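PDB 5V9X: ATP-dependent DNA helicase from Mycobacterium smegmatis, which uses ATP hydrolysis to move 3'-to-5' along single-stranded DNA and unwind RNA:DNA hybrids. Local coordinates for residues 501-504 against 505-509; 773-776 against 777-781; 797-800 against 801-805; 810-813 against 814-818. All coordinates share one frame; numbering follows the deposited sequence.

Contact 1: 501-504 against 505-509; sequences EATL and DLLSG
Asp505 N donates to Glu501 O in the last turns of the alpha-helix 497-508, which lies in the Lhr winged-helix region. Three backbone hydrogen bonds of the i to i+4 kind join the two halves. The bond from Asp505 N to Glu501 O is 2.8 Å long, with an N-H...O angle of 155°. Leu506 N reaches Ala502 O at 3.2 Å. Leu507 N reaches Thr503 O at 3.1 Å, with an N-H...O angle of 164°. The helix stops at Ser508, and Gly509 is the first residue to leave helical backbone angles.

Charged groups lie on one flank. The carboxylate of Asp505 folds back over its own turn, with CG beside the backbone N (chi1 -60°). The Asp505 and Glu501 carboxylates stay apart, with OD1 of Asp505 5.2 Å from OE1 of Glu501. Each has a basic partner elsewhere: Arg527 forms a salt bridge with Asp505, and Arg497 with Glu501. These partners probably offset the like charges.

Apolar groups occupy the buried flank. Thr503, Leu504 and Leu507 pack on helix 461-471, while Leu506 meets Pro822 and Ile823 of helix 822-835. Within the helix, Leu507 is near Thr503 one turn back. Methyl CG2 of Thr503 lies 4.3 Å from CD1 of Leu507, and CG of Leu507 is 3.6 Å from Thr503 O.

Contact 2: 773-776 against 777-781; sequences SALF and ASRFR
Ser773 O accepts a weak hydrogen bond from Ala777 N as the alpha-helix 774-786 begins, within the DEAD/H associated region. Ser773 holds the N-cap position. Its hydroxyl is bonded back to Val770 O.

Ala774 O comes next and takes the N-H of Ser778 at 3.2 Å. The methyl of Ala774 faces away from this turn and packs on Tyr578 of helix 574-578.

Leu775 makes two contacts with Arg779. Its carbonyl O accepts from Arg779 N at 2.9 Å, nearly along the C=O axis, with an N-H...O angle of 169°. Its CD1 lies over one face of the Arg779 guanidinium and is 3.8 Å from Arg779 CG. The arginine chain bends at chi2 (-56°), which brings its outer part back over this methyl. A salt bridge to Glu830 of helix 822-835 holds NH1 of Arg779.

Phe776 meets Phe780 one turn on. Phe776 O accepts from Phe780 N at 2.8 Å. Both rings are anti to their own backbone N, with chi1 174° in Phe776, and they leave the helix on the same flank. They pack on helix 822-835 and on Leu812 of helix 801-815. CB of Phe780 sits over one face of the Phe776 ring, and CZ of Phe776 is 4.2 Å from CD1 of Phe780.

Contact 3: 797-800 against 801-805; sequences KRSP and LWHQR. With nucleotides of chain B.
Pro800 O is gripped by two backbone amides, those of His803 and Gln804. Gln804 N is 3.0 Å from Pro800 O and gives a straight bond, with an N-H...O angle of 166°. His803 N is also 3.0 Å from Pro800 O, but it sits above the carbonyl plane and its bond is bent to 131°. Pro800 occupies the N-cap position of helix 801-815.

The proline ring lies beside the indole of Trp802 and points the same way, its CG 3.2 Å from Trp802 NE1. The indole CG is set between the backbone N and the carbonyl carbon (chi1 70°), which turns the ring back toward the proline. CB of Ser799 meets the edge of the His803 ring in its plane, 3.3 Å from ND1. OG of Ser799 touches CG of Gln804.

Arg798 reaches the DNA strand. Its NH2 donates to O2 of the cytosine DC10 of chain B at 2.6 Å, and that oxygen lies in the guanidinium plane. Arg798 also packs on a guanine base.

The loop thus leads from the DNA into helix 801-815, which is packed through Leu801, Gln804 and Arg805 against helix 774-786.

Contact 4: 810-813 against 814-818; sequences QLLD and IARKY
Arg816 folds back across Leu812 toward the C-terminal part of the alpha-helix 801-815, where a type I beta turn runs from Ala815 to Tyr818. Its side chain can be followed outward from the backbone. CB is near Leu812 O. CG comes closer, 3.2 Å from Leu812 O, and also meets CD1 of Leu812. This follows from chi1 of -67°, which sets CG beside the backbone N. The chain then runs extended, and CD passes the same oxygen at a greater distance. NE is 3.9 Å from Leu812 CG. The guanidinium spreads over the leucine, whose CG stands on one face, displaced toward the rim. CZ is 3.7 Å from CD2 of Leu812. At the tip, NH1 is hydrogen-bonded to Gly771 O, which fixes this end of the group near the loop before helix 774-786.

Opposite charge is close by, but Asp813 OD1 stays 4.5 Å from Arg816 NE, beyond a salt bridge.

The backbone carries i to i+4 hydrogen bonds. Arg816 N donates to Leu812 O at 2.8 Å. Leu811 O takes Ala815 N in the carbonyl plane, with a weak, bent bond from Ile814 N as well. Buried Ala815 packs on Phe780 of helix 774-786. Ile814 lies on the exposed side, its CG1 3.6 Å from Gln810 O. The side chain of Arg816 ends with NH2 3.3 Å from Leu812 CD2.

How the contacts relate
Contact 2 is the buried one; the other three are partly buried, and contact 4 has the most exposed residues. Contacts 3 and 4 share helix 801-815, one at its N-terminal start and one in its C-terminal part. Contact 2 lies on the preceding helix 774-786 and touches both. Its junction with contact 3 is built round Arg781, which packs on Leu801 and Arg805. Its junction with contact 4 rests mainly on phenylalanine rings against leucine and alanine side chains. Contact 1 belongs to the winged-helix region and touches none of the others. Contact 3 alone bonds to the DNA.

Contact 1: 501-504 against 505-509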
loop_
_atom_site.group_PDB
_atom_site.type_symbol
_atom_site.label_atom_id
_atom_site.label_comp_id
_atom_site.label_asym_id
_atom_site.label_seq_id
_atom_site.Cartn_x
_atom_site.Cartn_y
_atom_site.Cartn_z
ATOM N N GLU A 501 29.880 0.533 -3.387
ATOM C CA GLU A 501 30.958 1.400 -2.924
ATOM C C GLU A 501 30.585 2.869 -3.067
ATOM O O GLU A 501 30.947 3.691 -2.221
ATOM C CB GLU A 501 32.248 1.098 -3.688
ATOM C CG GLU A 501 32.714 -0.350 -3.605
ATOM C CD GLU A 501 33.099 -0.778 -2.199
ATOM O OE1 GLU A 501 33.336 0.099 -1.340
ATOM O OE2 GLU A 501 33.167 -2.002 -1.954
ATOM N N ALA A 502 29.854 3.215 -4.132
ATOM C CA ALA A 502 29.398 4.591 -4.299
ATOM C C ALA A 502 28.536 5.034 -3.122
ATOM O O ALA A 502 28.659 6.168 -2.645
ATOM C CB ALA A 502 28.630 4.739 -5.612
ATOM N N THR A 503 27.662 4.151 -2.638
ATOM C CA THR A 503 26.845 4.486 -1.476
ATOM C C THR A 503 27.703 4.644 -0.224
ATOM O O THR A 503 27.480 5.562 0.574
ATOM C CB THR A 503 25.771 3.418 -1.262
ATOM O OG1 THR A 503 24.877 3.403 -2.383
ATOM C CG2 THR A 503 24.980 3.700 0.006
ATOM N N LEU A 504 28.693 3.765 -0.040
ATOM C CA LEU A 504 29.561 3.868 1.129
ATOM C C LEU A 504 30.386 5.150 1.093
ATOM O O LEU A 504 30.651 5.754 2.138
ATOM C CB LEU A 504 30.481 2.650 1.219
ATOM C CG LEU A 504 29.844 1.259 1.251
ATOM C CD1 LEU A 504 30.889 0.218 1.615
ATOM C CD2 LEU A 504 28.680 1.211 2.220
ATOM N N ASP A 505 30.805 5.574 -0.101
ATOM C CA ASP A 505 31.550 6.823 -0.228
ATOM C C ASP A 505 30.724 7.999 0.268
ATOM O O ASP A 505 31.210 8.839 1.036
ATOM C CB ASP A 505 31.965 7.050 -1.682
ATOM C CG ASP A 505 32.843 5.946 -2.214
ATOM O OD1 ASP A 505 33.489 5.261 -1.395
ATOM O OD2 ASP A 505 32.888 5.762 -3.448
ATOM N N LEU A 506 29.467 8.076 -0.172
ATOM C CA LEU A 506 28.600 9.173 0.237
ATOM C C LEU A 506 28.398 9.180 1.747
ATOM O O LEU A 506 28.433 10.240 2.381
ATOM C CB LEU A 506 27.265 9.067 -0.496
ATOM C CG LEU A 506 26.233 10.169 -0.283
ATOM C CD1 LEU A 506 26.892 11.535 -0.356
ATOM C CD2 LEU A 506 25.150 10.038 -1.337
ATOM N N LEU A 507 28.201 8.002 2.341
ATOM C CA LEU A 507 28.060 7.906 3.789
ATOM C C LEU A 507 29.353 8.232 4.522
ATOM O O LEU A 507 29.310 8.546 5.716
ATOM C CB LEU A 507 27.587 6.506 4.181
ATOM C CG LEU A 507 26.150 6.137 3.817
ATOM C CD1 LEU A 507 25.885 4.672 4.118
ATOM C CD2 LEU A 507 25.175 7.023 4.571
ATOM N N SER A 508 30.498 8.169 3.840
ATOM C CA SER A 508 31.796 8.375 4.474
ATOM C C SER A 508 32.458 9.659 3.985
ATOM O O SER A 508 32.585 10.615 4.754
ATOM C CB SER A 508 32.698 7.163 4.233
ATOM O OG SER A 508 33.968 7.350 4.834
ATOM N N GLY A 509 32.896 9.711 2.728
ATOM C CA GLY A 509 33.626 10.868 2.243
ATOM C C GLY A 509 33.293 11.292 0.827
ATOM O O GLY A 509 33.253 10.464 -0.089
#

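Contact 2: 773-776 against 777-781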
loop_
_atom_site.group_PDB
_atom_site.type_symbol
_atom_site.label_atom_id
_atom_site.label_comp_id
_atom_site.label_asym_id
_atom_site.label_seq_id
_atom_site.Cartn_x
_atom_site.Cartn_y
_atom_site.Cartn_z
ATOM N N SER A 773 11.136 18.018 -12.940
ATOM C CA SER A 773 9.740 17.897 -12.554
ATOM C C SER A 773 9.585 17.980 -11.038
ATOM O O SER A 773 10.510 17.694 -10.271
ATOM C CB SER A 773 9.155 16.580 -13.064
ATOM O OG SER A 773 9.729 15.475 -12.389
ATOM N N ALA A 774 8.381 18.374 -10.612
ATOM C CA ALA A 774 8.102 18.497 -9.186
ATOM C C ALA A 774 8.170 17.149 -8.479
ATOM O O ALA A 774 8.529 17.088 -7.297
ATOM C CB ALA A 774 6.730 19.138 -8.976
ATOM N N LEU A 775 7.827 16.064 -9.179
ATOM C CA LEU A 775 7.905 14.739 -8.572
ATOM C C LEU A 775 9.332 14.406 -8.159
ATOM O O LEU A 775 9.563 13.875 -7.065
ATOM C CB LEU A 775 7.375 13.684 -9.543
ATOM C CG LEU A 775 7.582 12.234 -9.105
ATOM C CD1 LEU A 775 6.695 11.899 -7.910
ATOM C CD2 LEU A 775 7.334 11.274 -10.257
ATOM N N PHE A 776 10.303 14.719 -9.019
ATOM C CA PHE A 776 11.695 14.422 -8.702
ATOM C C PHE A 776 12.162 15.195 -7.478
ATOM O O PHE A 776 12.905 14.662 -6.646
ATOM C CB PHE A 776 12.585 14.738 -9.900
ATOM C CG PHE A 776 14.051 14.596 -9.618
ATOM C CD1 PHE A 776 14.670 13.362 -9.717
ATOM C CD2 PHE A 776 14.813 15.695 -9.250
ATOM C CE1 PHE A 776 16.018 13.230 -9.454
ATOM C CE2 PHE A 776 16.160 15.565 -8.984
ATOM C CZ PHE A 776 16.763 14.332 -9.088
ATOM N N ALA A 777 11.752 16.460 -7.357
ATOM C CA ALA A 777 12.127 17.247 -6.187
ATOM C C ALA A 777 11.625 16.598 -4.904
ATOM O O ALA A 777 12.353 16.531 -3.907
ATOM C CB ALA A 777 11.589 18.672 -6.316
ATOM N N SER A 778 10.387 16.099 -4.914
ATOM C CA SER A 778 9.836 15.452 -3.727
ATOM C C SER A 778 10.550 14.140 -3.433
ATOM O O SER A 778 10.940 13.875 -2.289
ATOM C CB SER A 778 8.335 15.217 -3.903
ATOM O OG SER A 778 7.626 16.442 -3.946
ATOM N N ARG A 779 10.731 13.301 -4.454
ATOM C CA ARG A 779 11.354 12.004 -4.229
ATOM C C ARG A 779 12.849 12.120 -3.956
ATOM O O ARG A 779 13.424 11.209 -3.352
ATOM C CB ARG A 779 11.088 11.082 -5.419
ATOM C CG ARG A 779 9.604 10.813 -5.663
ATOM C CD ARG A 779 8.927 10.240 -4.423
ATOM N NE ARG A 779 7.473 10.187 -4.555
ATOM C CZ ARG A 779 6.785 9.088 -4.850
ATOM N NH1 ARG A 779 7.417 7.938 -5.042
ATOM N NH2 ARG A 779 5.461 9.137 -4.949
ATOM N N PHE A 780 13.490 13.216 -4.372
ATOM C CA PHE A 780 14.867 13.452 -3.947
ATOM C C PHE A 780 14.927 13.786 -2.462
ATOM O O PHE A 780 15.873 13.394 -1.770
ATOM C CB PHE A 780 15.499 14.573 -4.774
ATOM C CG PHE A 780 16.926 14.877 -4.395
ATOM C CD1 PHE A 780 17.976 14.224 -5.018
ATOM C CD2 PHE A 780 17.216 15.820 -3.417
ATOM C CE1 PHE A 780 19.290 14.503 -4.675
ATOM C CE2 PHE A 780 18.527 16.100 -3.066
ATOM C CZ PHE A 780 19.565 15.442 -3.696
ATOM N N ARG A 781 13.932 14.520 -1.958
ATOM C CA ARG A 781 13.888 14.833 -0.533
ATOM C C ARG A 781 13.654 13.576 0.296
ATOM O O ARG A 781 14.381 13.314 1.263
ATOM C CB ARG A 781 12.797 15.868 -0.254
ATOM C CG ARG A 781 12.505 16.056 1.227
ATOM C CD ARG A 781 11.275 16.914 1.458
ATOM N NE ARG A 781 10.093 16.397 0.769
ATOM C CZ ARG A 781 9.363 15.372 1.199
ATOM N NH1 ARG A 781 9.695 14.737 2.315
ATOM N NH2 ARG A 781 8.302 14.977 0.509
#

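Contact 3: 797-800 against 801-805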
loop_
_atom_site.group_PDB
_atom_site.type_symbol
_atom_site.label_atom_id
_atom_site.label_comp_id
_atom_site.label_asym_id
_atom_site.label_seq_id
_atom_site.Cartn_x
_atom_site.Cartn_y
_atom_site.Cartn_z
ATOM N N LYS A 797 15.681 13.325 16.708
ATOM C CA LYS A 797 14.358 13.710 16.236
ATOM C C LYS A 797 14.417 13.966 14.739
ATOM O O LYS A 797 15.299 14.688 14.265
ATOM C CB LYS A 797 13.851 14.955 16.974
ATOM C CG LYS A 797 12.358 14.939 17.254
ATOM C CD LYS A 797 11.943 16.090 18.158
ATOM C CE LYS A 797 11.961 17.411 17.410
ATOM N NZ LYS A 797 11.559 18.542 18.290
ATOM N N ARG A 798 13.484 13.370 14.003
ATOM C CA ARG A 798 13.399 13.603 12.568
ATOM C C ARG A 798 13.005 15.052 12.310
ATOM O O ARG A 798 12.021 15.548 12.868
ATOM C CB ARG A 798 12.386 12.647 11.935
ATOM C CG ARG A 798 12.688 12.285 10.492
ATOM C CD ARG A 798 11.699 11.258 9.949
ATOM N NE ARG A 798 11.524 10.124 10.851
ATOM C CZ ARG A 798 10.381 9.819 11.455
ATOM N NH1 ARG A 798 9.299 10.557 11.245
ATOM N NH2 ARG A 798 10.314 8.770 12.264
ATOM N N SER A 799 13.783 15.730 11.471
ATOM C CA SER A 799 13.586 17.152 11.243
ATOM C C SER A 799 12.182 17.422 10.702
ATOM O O SER A 799 11.609 16.587 9.996
ATOM C CB SER A 799 14.636 17.683 10.268
ATOM O OG SER A 799 14.671 16.904 9.085
ATOM N N PRO A 800 11.601 18.575 11.032
ATOM C CA PRO A 800 10.285 18.924 10.484
ATOM C C PRO A 800 10.322 19.013 8.967
ATOM O O PRO A 800 11.379 19.137 8.344
ATOM C CB PRO A 800 9.981 20.287 11.121
ATOM C CG PRO A 800 11.311 20.814 11.555
ATOM C CD PRO A 800 12.117 19.615 11.937
ATOM N N LEU A 801 9.131 18.947 8.368
ATOM C CA LEU A 801 9.045 18.846 6.916
ATOM C C LEU A 801 9.587 20.098 6.235
ATOM O O LEU A 801 10.232 20.007 5.183
ATOM C CB LEU A 801 7.600 18.580 6.496
ATOM C CG LEU A 801 7.412 17.892 5.146
ATOM C CD1 LEU A 801 8.290 16.656 5.045
ATOM C CD2 LEU A 801 5.963 17.516 4.973
ATOM N N TRP A 802 9.347 21.275 6.822
ATOM C CA TRP A 802 9.898 22.500 6.253
ATOM C C TRP A 802 11.420 22.468 6.232
ATOM O O TRP A 802 12.045 23.064 5.347
ATOM C CB TRP A 802 9.407 23.722 7.034
ATOM C CG TRP A 802 9.974 23.839 8.424
ATOM C CD1 TRP A 802 9.394 23.410 9.583
ATOM C CD2 TRP A 802 11.229 24.429 8.801
ATOM N NE1 TRP A 802 10.207 23.694 10.654
ATOM C CE2 TRP A 802 11.340 24.317 10.201
ATOM C CE3 TRP A 802 12.267 25.039 8.089
ATOM C CZ2 TRP A 802 12.446 24.792 10.904
ATOM C CZ3 TRP A 802 13.367 25.509 8.789
ATOM C CH2 TRP A 802 13.446 25.382 10.182
ATOM N N HIS A 803 12.031 21.776 7.196
ATOM C CA HIS A 803 13.484 21.738 7.294
ATOM C C HIS A 803 14.080 20.680 6.374
ATOM O O HIS A 803 15.153 20.893 5.796
ATOM C CB HIS A 803 13.898 21.488 8.742
ATOM C CG HIS A 803 15.372 21.588 8.976
ATOM N ND1 HIS A 803 16.132 20.519 9.399
ATOM C CD2 HIS A 803 16.226 22.630 8.844
ATOM C CE1 HIS A 803 17.390 20.899 9.521
ATOM N NE2 HIS A 803 17.475 22.175 9.189
ATOM N N GLN A 804 13.412 19.531 6.239
ATOM C CA GLN A 804 13.815 18.563 5.226
ATOM C C GLN A 804 13.835 19.206 3.847
ATOM O O GLN A 804 14.816 19.086 3.108
ATOM C CB GLN A 804 12.876 17.354 5.239
ATOM C CG GLN A 804 13.133 16.355 6.353
ATOM C CD GLN A 804 12.337 15.073 6.183
ATOM O OE1 GLN A 804 11.689 14.862 5.159
ATOM N NE2 GLN A 804 12.382 14.209 7.191
ATOM N N ARG A 805 12.760 19.918 3.497
ATOM C CA ARG A 805 12.673 20.556 2.187
ATOM C C ARG A 805 13.806 21.550 1.975
ATOM O O ARG A 805 14.464 21.544 0.928
ATOM C CB ARG A 805 11.322 21.253 2.040
ATOM C CG ARG A 805 10.149 20.307 1.988
ATOM C CD ARG A 805 8.879 21.004 2.412
ATOM N NE ARG A 805 7.708 20.173 2.171
ATOM C CZ ARG A 805 6.515 20.401 2.705
ATOM N NH1 ARG A 805 6.340 21.436 3.516
ATOM N NH2 ARG A 805 5.499 19.596 2.427
ATOM P P DC B 10 5.972 0.463 14.876
ATOM O OP1 DC B 10 6.932 -0.653 15.034
ATOM O OP2 DC B 10 4.731 0.496 15.680
ATOM O "O5'" DC B 10 6.730 1.838 15.150
ATOM C "C5'" DC B 10 8.046 2.024 14.680
ATOM C "C4'" DC B 10 8.521 3.424 15.003
ATOM O "O4'" DC B 10 7.911 4.366 14.090
ATOM C "C3'" DC B 10 8.169 3.909 16.415
ATOM O "O3'" DC B 10 9.337 4.305 17.089
ATOM C "C2'" DC B 10 7.231 5.097 16.180
ATOM C "C1'" DC B 10 7.646 5.550 14.794
ATOM N N1 DC B 10 6.590 6.310 14.075
ATOM C C2 DC B 10 6.942 7.445 13.341
ATOM O O2 DC B 10 8.131 7.786 13.298
ATOM N N3 DC B 10 5.971 8.136 12.692
ATOM C C4 DC B 10 4.701 7.728 12.766
ATOM N N4 DC B 10 3.776 8.440 12.113
ATOM C C5 DC B 10 4.324 6.573 13.514
ATOM C C6 DC B 10 5.290 5.901 14.146
#

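Contact 4: 810-813 against 814-818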
loop_
_atom_site.group_PDB
_atom_site.type_symbol
_atom_site.label_atom_id
_atom_site.label_comp_id
_atom_site.label_asym_id
_atom_site.label_seq_id
_atom_site.Cartn_x
_atom_site.Cartn_y
_atom_site.Cartn_z
ATOM N N GLN A 810 18.382 22.718 -0.941
ATOM C CA GLN A 810 19.718 23.300 -0.954
ATOM C C GLN A 810 20.791 22.264 -1.260
ATOM O O GLN A 810 21.871 22.626 -1.742
ATOM C CB GLN A 810 19.997 23.992 0.384
ATOM C CG GLN A 810 19.397 25.394 0.479
ATOM C CD GLN A 810 19.185 25.861 1.906
ATOM O OE1 GLN A 810 19.401 25.111 2.860
ATOM N NE2 GLN A 810 18.750 27.106 2.058
ATOM N N LEU A 811 20.520 20.983 -1.000
ATOM C CA LEU A 811 21.465 19.935 -1.372
ATOM C C LEU A 811 21.336 19.567 -2.845
ATOM O O LEU A 811 22.345 19.321 -3.515
ATOM C CB LEU A 811 21.263 18.701 -0.488
ATOM C CG LEU A 811 22.002 17.410 -0.864
ATOM C CD1 LEU A 811 23.499 17.644 -0.988
ATOM C CD2 LEU A 811 21.714 16.313 0.155
ATOM N N LEU A 812 20.107 19.527 -3.368
ATOM C CA LEU A 812 19.907 19.137 -4.761
ATOM C C LEU A 812 20.548 20.135 -5.715
ATOM O O LEU A 812 21.127 19.741 -6.735
ATOM C CB LEU A 812 18.417 18.995 -5.065
ATOM C CG LEU A 812 18.090 18.655 -6.521
ATOM C CD1 LEU A 812 18.730 17.334 -6.921
ATOM C CD2 LEU A 812 16.588 18.618 -6.747
ATOM N N ASP A 813 20.458 21.432 -5.403
ATOM C CA ASP A 813 21.102 22.445 -6.237
ATOM C C ASP A 813 22.600 22.212 -6.363
ATOM O O ASP A 813 23.211 22.675 -7.333
ATOM C CB ASP A 813 20.833 23.842 -5.674
ATOM C CG ASP A 813 19.378 24.256 -5.805
ATOM O OD1 ASP A 813 18.568 23.443 -6.302
ATOM O OD2 ASP A 813 19.045 25.395 -5.413
ATOM N N ILE A 814 23.202 21.507 -5.409
ATOM C CA ILE A 814 24.602 21.120 -5.520
ATOM C C ILE A 814 24.754 19.740 -6.156
ATOM O O ILE A 814 25.742 19.486 -6.853
ATOM C CB ILE A 814 25.271 21.167 -4.135
ATOM C CG1 ILE A 814 25.025 22.526 -3.472
ATOM C CG2 ILE A 814 26.763 20.887 -4.240
ATOM C CD1 ILE A 814 25.514 23.704 -4.289
ATOM N N ALA A 815 23.786 18.844 -5.943
ATOM C CA ALA A 815 23.889 17.490 -6.475
ATOM C C ALA A 815 23.572 17.424 -7.963
ATOM O O ALA A 815 24.066 16.525 -8.652
ATOM C CB ALA A 815 22.967 16.549 -5.700
ATOM N N ARG A 816 22.755 18.351 -8.474
ATOM C CA ARG A 816 22.517 18.421 -9.913
ATOM C C ARG A 816 23.823 18.540 -10.686
ATOM O O ARG A 816 23.911 18.091 -11.834
ATOM C CB ARG A 816 21.611 19.607 -10.251
ATOM C CG ARG A 816 20.178 19.505 -9.745
ATOM C CD ARG A 816 19.327 20.612 -10.353
ATOM N NE ARG A 816 17.969 20.647 -9.817
ATOM C CZ ARG A 816 16.981 19.861 -10.230
ATOM N NH1 ARG A 816 17.199 18.963 -11.181
ATOM N NH2 ARG A 816 15.775 19.967 -9.688
ATOM N N LYS A 817 24.844 19.144 -10.072
ATOM C CA LYS A 817 26.150 19.269 -10.704
ATOM C C LYS A 817 26.852 17.925 -10.864
ATOM O O LYS A 817 27.735 17.802 -11.719
ATOM C CB LYS A 817 27.033 20.216 -9.890
ATOM C CG LYS A 817 26.452 21.610 -9.700
ATOM C CD LYS A 817 27.292 22.423 -8.726
ATOM C CE LYS A 817 26.832 23.872 -8.661
ATOM N NZ LYS A 817 27.633 24.662 -7.686
ATOM N N TYR A 818 26.491 16.927 -10.063
ATOM C CA TYR A 818 27.109 15.602 -10.125
ATOM C C TYR A 818 26.041 14.582 -10.493
ATOM O O TYR A 818 25.300 14.111 -9.611
ATOM C CB TYR A 818 27.763 15.238 -8.793
ATOM C CG TYR A 818 28.621 16.336 -8.200
ATOM C CD1 TYR A 818 29.986 16.387 -8.445
ATOM C CD2 TYR A 818 28.064 17.317 -7.391
ATOM C CE1 TYR A 818 30.773 17.390 -7.903
ATOM C CE2 TYR A 818 28.839 18.322 -6.846
ATOM C CZ TYR A 818 30.193 18.354 -7.104
ATOM O OH TYR A 818 30.967 19.355 -6.561
#